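Local coordinates for MSHA biogenesis protein MshE (Vibrio cholerae, PDB 5HTL) that binds the second messenger cyclic di-GMP with high affinity through its MshEN domain and probably serves in the biogenesis of the MSHA pilus, at residues 92-97 with 120-125. Residues are numbered along the deposited sequence; the frame is centred on the assembly and turned at random.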
ATOM      1  N   ALA A  92       4.515  15.445   0.907  1.00 10.72           N
ATOM      2  CA  ALA A  92       4.795  14.271   0.076  1.00 10.15           C
ATOM      3  C   ALA A  92       6.121  14.477  -0.620  1.00 10.58           C
ATOM      4  O   ALA A  92       6.402  15.567  -1.103  1.00 12.08           O
ATOM      5  CB  ALA A  92       3.695  14.091  -0.951  1.00 12.21           C
ATOM      6  N   LEU A  93       6.940  13.435  -0.663  1.00 10.51           N
ATOM      7  CA  LEU A  93       8.242  13.482  -1.324  1.00 11.62           C
ATOM      8  C   LEU A  93       8.401  12.287  -2.244  1.00 10.34           C
ATOM      9  O   LEU A  93       8.265  11.144  -1.812  1.00 11.49           O
ATOM     10  CB  LEU A  93       9.361  13.449  -0.278  1.00 13.35           C
ATOM     11  CG  LEU A  93      10.811  13.528  -0.777  1.00 14.07           C
ATOM     12  CD1 LEU A  93      11.069  14.924  -1.307  1.00 14.31           C
ATOM     13  CD2 LEU A  93      11.812  13.208   0.327  1.00 14.65           C
ATOM     14  N   VAL A  94       8.696  12.546  -3.513  1.00 12.28           N
ATOM     15  CA  VAL A  94       8.997  11.479  -4.458  1.00 13.10           C
ATOM     16  C   VAL A  94      10.421  10.990  -4.221  1.00 14.12           C
ATOM     17  O   VAL A  94      11.379  11.757  -4.364  1.00 18.02           O
ATOM     18  CB  VAL A  94       8.900  11.973  -5.911  1.00 13.31           C
ATOM     19  CG1 VAL A  94       9.136  10.813  -6.871  1.00 20.15           C
ATOM     20  CG2 VAL A  94       7.548  12.615  -6.159  1.00 17.27           C
ATOM     21  N   ILE A  95      10.554   9.733  -3.804  1.00 14.20           N
ATOM     22  CA  ILE A  95      11.865   9.181  -3.453  1.00 15.05           C
ATOM     23  C   ILE A  95      12.346   8.104  -4.414  1.00 15.78           C
ATOM     24  O   ILE A  95      13.485   7.657  -4.330  1.00 15.98           O
ATOM     25  CB  ILE A  95      11.902   8.631  -1.999  1.00 16.06           C
ATOM     26  CG1 ILE A  95      10.942   7.452  -1.830  1.00 14.34           C
ATOM     27  CG2 ILE A  95      11.596   9.747  -0.994  1.00 16.37           C
ATOM     28  CD1 ILE A  95      11.066   6.726  -0.467  1.00 17.25           C
ATOM     29  N   GLY A  96      11.481   7.695  -5.328  1.00 14.35           N
ATOM     30  CA  GLY A  96      11.870   6.712  -6.319  1.00 18.72           C
ATOM     31  C   GLY A  96      11.064   6.867  -7.583  1.00 18.86           C
ATOM     32  O   GLY A  96       9.887   7.234  -7.529  1.00 16.86           O
ATOM     33  N   ARG A  97      11.701   6.603  -8.720  1.00 18.70           N
ATOM     34  CA  ARG A  97      10.982   6.493  -9.976  1.00 16.80           C
ATOM     35  C   ARG A  97      11.516   5.315 -10.770  1.00 15.88           C
ATOM     36  O   ARG A  97      12.724   5.146 -10.898  1.00 21.45           O
ATOM     37  CB  ARG A  97      11.124   7.758 -10.816  1.00 23.32           C
ATOM     38  CG  ARG A  97      10.145   7.789 -11.978  1.00 36.35           C
ATOM     39  CD  ARG A  97      10.806   8.044 -13.302  1.00 46.70           C
ATOM     40  NE  ARG A  97      11.817   9.092 -13.225  1.00 46.99           N
ATOM     41  CZ  ARG A  97      12.350   9.686 -14.286  1.00 50.68           C
ATOM     42  NH1 ARG A  97      11.952   9.344 -15.503  1.00 54.05           N
ATOM     43  NH2 ARG A  97      13.268  10.628 -14.128  1.00 49.29           N
ATOM     44  N   ASN A 120      -3.631  14.374  -9.340  1.00 16.78           N
ATOM     45  CA  ASN A 120      -3.822  15.314 -10.432  1.00 18.28           C
ATOM     46  C   ASN A 120      -2.530  16.045 -10.782  1.00 20.46           C
ATOM     47  O   ASN A 120      -2.368  16.530 -11.902  1.00 22.94           O
ATOM     48  CB  ASN A 120      -4.951  16.291 -10.103  1.00 18.31           C
ATOM     49  CG  ASN A 120      -6.294  15.604  -9.973  1.00 19.22           C
ATOM     50  OD1 ASN A 120      -6.460  14.451 -10.389  1.00 24.90           O
ATOM     51  ND2 ASN A 120      -7.258  16.299  -9.389  1.00 23.83           N
ATOM     52  N   GLN A 121      -1.605  16.099  -9.828  1.00 18.25           N
ATOM     53  CA  GLN A 121      -0.338  16.807  -9.988  1.00 18.35           C
ATOM     54  C   GLN A 121       0.736  15.950 -10.663  1.00 23.07           C
ATOM     55  O   GLN A 121       1.629  16.473 -11.327  1.00 23.53           O
ATOM     56  CB  GLN A 121       0.164  17.292  -8.626  1.00 21.71           C
ATOM     57  CG  GLN A 121       1.453  18.103  -8.667  1.00 27.22           C
ATOM     58  CD  GLN A 121       1.319  19.415  -9.426  1.00 32.47           C
ATOM     59  OE1 GLN A 121       0.292  20.089  -9.352  1.00 29.38           O
ATOM     60  NE2 GLN A 121       2.362  19.779 -10.164  1.00 38.46           N
ATOM     61  N   LEU A 122       0.645  14.634 -10.497  1.00 19.88           N
ATOM     62  CA  LEU A 122       1.605  13.715 -11.111  1.00 18.24           C
ATOM     63  C   LEU A 122       0.871  12.720 -11.997  1.00 20.00           C
ATOM     64  O   LEU A 122       0.979  11.513 -11.792  1.00 23.47           O
ATOM     65  CB  LEU A 122       2.379  12.957 -10.027  1.00 17.04           C
ATOM     66  CG  LEU A 122       3.329  13.777  -9.159  1.00 16.53           C
ATOM     67  CD1 LEU A 122       3.667  13.021  -7.869  1.00 20.76           C
ATOM     68  CD2 LEU A 122       4.592  14.127  -9.915  1.00 24.01           C
ATOM     69  N   PRO A 123       0.113  13.216 -12.994  1.00 22.18           N
ATOM     70  CA  PRO A 123      -0.689  12.286 -13.793  1.00 22.22           C
ATOM     71  C   PRO A 123       0.197  11.360 -14.639  1.00 22.70           C
ATOM     72  O   PRO A 123       1.362  11.671 -14.892  1.00 25.98           O
ATOM     73  CB  PRO A 123      -1.513  13.227 -14.689  1.00 23.38           C
ATOM     74  CG  PRO A 123      -0.673  14.421 -14.835  1.00 22.10           C
ATOM     75  CD  PRO A 123       0.018  14.593 -13.511  1.00 21.62           C
ATOM     76  N   ASP A 124      -0.351  10.225 -15.055  1.00 26.94           N
ATOM     77  CA  ASP A 124       0.420   9.197 -15.773  1.00 41.23           C
ATOM     78  C   ASP A 124       1.661   8.668 -15.040  1.00 43.79           C
ATOM     79  O   ASP A 124       2.547   8.077 -15.657  1.00 39.40           O
ATOM     80  CB  ASP A 124       0.838   9.659 -17.166  1.00 52.12           C
ATOM     81  CG  ASP A 124      -0.120  10.651 -17.762  1.00 56.31           C
ATOM     82  OD1 ASP A 124      -1.345  10.527 -17.540  1.00 56.23           O
ATOM     83  OD2 ASP A 124       0.365  11.573 -18.451  1.00 54.03           O
ATOM     84  N   TYR A 125       1.739   8.913 -13.741  1.00 36.04           N
ATOM     85  CA  TYR A 125       2.572   8.095 -12.880  1.00 28.18           C
ATOM     86  C   TYR A 125       1.619   7.441 -11.904  1.00 29.69           C
ATOM     87  O   TYR A 125       0.663   8.080 -11.462  1.00 30.74           O
ATOM     88  CB  TYR A 125       3.581   8.941 -12.109  1.00 24.02           C
ATOM     89  CG  TYR A 125       4.805   9.358 -12.888  1.00 28.56           C
ATOM     90  CD1 TYR A 125       5.793   8.434 -13.216  1.00 29.24           C
ATOM     91  CD2 TYR A 125       4.997  10.682 -13.261  1.00 32.42           C
ATOM     92  CE1 TYR A 125       6.929   8.819 -13.917  1.00 34.96           C
ATOM     93  CE2 TYR A 125       6.129  11.076 -13.962  1.00 36.92           C
ATOM     94  CZ  TYR A 125       7.089  10.141 -14.287  1.00 36.84           C
ATOM     95  OH  TYR A 125       8.211  10.538 -14.983  1.00 42.00           O
TER
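The phenol ring of Tyr-125 and the side chain of Arg-97 meet obliquely, with the guanidinium plane 80° from the ring plane. This is therefore not a stacked cation-pi pair. The aliphatic part of the arginine does most of the touching: Arg-97 CG lies 3.9 Å from Tyr-125 CE1, and Arg-97 CD 4.0 Å from the same atom. At the far end of the ring, the hydroxyl oxygen OH of Tyr-125 comes within 4.0 Å of Arg-97 NH1, again at a slant to the guanidinium and too far for a hydrogen bond. Bends at chi2 and chi3 (-128° and -43°) carry the arginine chain past the phenol, with the charged group beyond the hydroxyl end.

Deeper in the protein, two aliphatic side chains face each other, CG2 of Val-94 resting 4.3 Å from CD1 of Leu-122. Both residues are buried, whereas Arg-97 is exposed, so the contact runs from the interior to the surface. Leu-102, on strand 101-106, touches Arg-97, Leu-122 and Tyr-125 and so links the two pairs, while Leu-82 packs against Val-94.

Leu-122 is the first residue to leave the conformation of helix 112-121, and a type II beta turn leads from it to Tyr-125, closed by a weak bond from Tyr-125 N to Leu-122 O (3.3 Å). Strand 92-98 carries a classic beta bulge, with Ile-95 and Gly-96 both opposite Arg-103. Taken together, the contact illustrates alpha/beta packing in the MshEN domain: side chains of an outer strand of the three-stranded mixed sheet meet the turn that joins helix 112-121 to strand 126-131, within the beta-alpha-beta unit whose parallel strands are 101-106 and 126-131.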